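Local coordinates for lysosome-associated membrane glycoprotein 3 (Homo sapiens, PDB 4AKM) that takes part in fusion of lysosomes with autophagosomes and in the unfolded protein response as a glycoprotein of the lysosomal membrane, at residues Gln109-Val112 and Gly113-Phe116. Numbering follows the deposited sequence.
Sequences QTAV and GHSF
Ala111 and His114 close a type II beta turn through a backbone hydrogen bond from His114 N to Ala111 O, 3.0 Å long, reversing the chain so that its two arms run 155° apart. Gly113 fills the third position with a positive phi of 93°, where a CB would be jammed against the preceding carbonyl oxygen. Side-chain contacts follow at the turn and between the two arms. The His114 ring passes beneath the methyl of Ala111, whose CB lies over one ring face, offset toward the rim, with ND1 its nearest ring atom at 4.1 Å. Thr110 faces the returning arm with both branches. CG2, anti to its own N, reaches His114 CB at 3.8 Å and Ser115 O at 3.6 Å, while OG1 lies at the edge of the Phe116 ring near its plane. That hydroxyl is hydrogen-bonded to Phe108 O, and Phe116 in turn stacks on Phe108. Swinging CG anti to the backbone N (chi1 -174°) directs the ring of Phe116 toward the Gln109 end of the first arm, with CD1 beside Thr110 OG1. Beyond the turn, Thr110 keeps backbone pairing with Tyr80 and Phe116 with Leu139. The segment is thus a tight type II turn with glycine at its third position, used here to carry the chain from strand 97-110, at the margin of one sheet, into strand 116-118 of the other in the beta-prism, membrane-proximal part of the luminal domain of LAMP-3.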
ATOM      1  N   GLN A 109      -0.985 -10.814  -5.598  1.00 65.28           N
ATOM      2  CA  GLN A 109      -0.183 -11.405  -6.665  1.00 70.34           C
ATOM      3  C   GLN A 109      -0.946 -11.420  -7.992  1.00 70.29           C
ATOM      4  O   GLN A 109      -2.092 -11.868  -8.056  1.00 63.86           O
ATOM      5  CB  GLN A 109       0.278 -12.813  -6.288  1.00 69.23           C
ATOM      6  CG  GLN A 109       1.333 -13.383  -7.231  1.00 72.68           C
ATOM      7  CD  GLN A 109       1.739 -14.800  -6.869  1.00 79.78           C
ATOM      8  OE1 GLN A 109       1.095 -15.452  -6.045  1.00 79.48           O
ATOM      9  NE2 GLN A 109       2.811 -15.285  -7.486  1.00 80.56           N
ATOM     10  N   THR A 110      -0.295 -10.932  -9.046  1.00 68.02           N
ATOM     11  CA  THR A 110      -0.942 -10.733 -10.338  1.00 73.86           C
ATOM     12  C   THR A 110       0.007 -11.074 -11.476  1.00 78.80           C
ATOM     13  O   THR A 110       1.192 -10.745 -11.409  1.00 75.28           O
ATOM     14  CB  THR A 110      -1.367  -9.262 -10.513  1.00 74.73           C
ATOM     15  OG1 THR A 110      -2.178  -8.861  -9.404  1.00 73.60           O
ATOM     16  CG2 THR A 110      -2.148  -9.067 -11.808  1.00 77.13           C
ATOM     17  N   ALA A 111      -0.517 -11.722 -12.517  1.00 78.96           N
ATOM     18  CA  ALA A 111       0.267 -12.042 -13.709  1.00 82.05           C
ATOM     19  C   ALA A 111       0.886 -10.777 -14.295  1.00 77.55           C
ATOM     20  O   ALA A 111       0.216  -9.752 -14.415  1.00 77.89           O
ATOM     21  CB  ALA A 111      -0.602 -12.738 -14.743  1.00 76.76           C
ATOM     22  N   VAL A 112       2.166 -10.851 -14.649  1.00 74.82           N
ATOM     23  CA  VAL A 112       2.894  -9.676 -15.121  1.00 79.50           C
ATOM     24  C   VAL A 112       2.273  -9.110 -16.403  1.00 81.26           C
ATOM     25  O   VAL A 112       1.885  -9.859 -17.300  1.00 79.66           O
ATOM     26  CB  VAL A 112       4.408  -9.974 -15.298  1.00 80.70           C
ATOM     27  CG1 VAL A 112       4.625 -11.153 -16.234  1.00 90.08           C
ATOM     28  CG2 VAL A 112       5.156  -8.740 -15.787  1.00 87.21           C
ATOM     29  N   GLY A 113       2.161  -7.786 -16.470  1.00 80.12           N
ATOM     30  CA  GLY A 113       1.526  -7.129 -17.599  1.00 82.62           C
ATOM     31  C   GLY A 113       0.048  -6.874 -17.365  1.00 82.19           C
ATOM     32  O   GLY A 113      -0.580  -6.090 -18.077  1.00 79.92           O
ATOM     33  N   HIS A 114      -0.512  -7.550 -16.367  1.00 81.04           N
ATOM     34  CA  HIS A 114      -1.894  -7.324 -15.963  1.00 82.29           C
ATOM     35  C   HIS A 114      -1.959  -6.308 -14.824  1.00 80.41           C
ATOM     36  O   HIS A 114      -0.934  -5.836 -14.338  1.00 73.33           O
ATOM     37  CB  HIS A 114      -2.553  -8.635 -15.524  1.00 83.89           C
ATOM     38  CG  HIS A 114      -2.773  -9.609 -16.640  1.00 88.83           C
ATOM     39  ND1 HIS A 114      -3.672 -10.651 -16.550  1.00 92.06           N
ATOM     40  CD2 HIS A 114      -2.211  -9.703 -17.868  1.00 88.88           C
ATOM     41  CE1 HIS A 114      -3.657 -11.343 -17.675  1.00 93.59           C
ATOM     42  NE2 HIS A 114      -2.778 -10.788 -18.492  1.00 92.58           N
ATOM     43  N   SER A 115      -3.171  -5.972 -14.402  1.00 82.58           N
ATOM     44  CA  SER A 115      -3.354  -5.102 -13.248  1.00 78.10           C
ATOM     45  C   SER A 115      -4.137  -5.834 -12.167  1.00 72.91           C
ATOM     46  O   SER A 115      -4.882  -6.766 -12.455  1.00 74.42           O
ATOM     47  CB  SER A 115      -4.072  -3.810 -13.646  1.00 77.32           C
ATOM     48  OG  SER A 115      -5.371  -4.075 -14.142  1.00 78.41           O
ATOM     49  N   PHE A 116      -3.951  -5.425 -10.920  1.00 70.62           N
ATOM     50  CA  PHE A 116      -4.699  -6.021  -9.827  1.00 67.01           C
ATOM     51  C   PHE A 116      -5.830  -5.106  -9.408  1.00 66.25           C
ATOM     52  O   PHE A 116      -5.623  -3.919  -9.180  1.00 62.05           O
ATOM     53  CB  PHE A 116      -3.798  -6.310  -8.630  1.00 62.29           C
ATOM     54  CG  PHE A 116      -4.489  -7.051  -7.524  1.00 67.73           C
ATOM     55  CD1 PHE A 116      -4.606  -8.430  -7.560  1.00 74.69           C
ATOM     56  CD2 PHE A 116      -5.034  -6.370  -6.451  1.00 68.27           C
ATOM     57  CE1 PHE A 116      -5.246  -9.113  -6.541  1.00 76.66           C
ATOM     58  CE2 PHE A 116      -5.675  -7.050  -5.434  1.00 65.96           C
ATOM     59  CZ  PHE A 116      -5.779  -8.419  -5.479  1.00 69.99           C
TER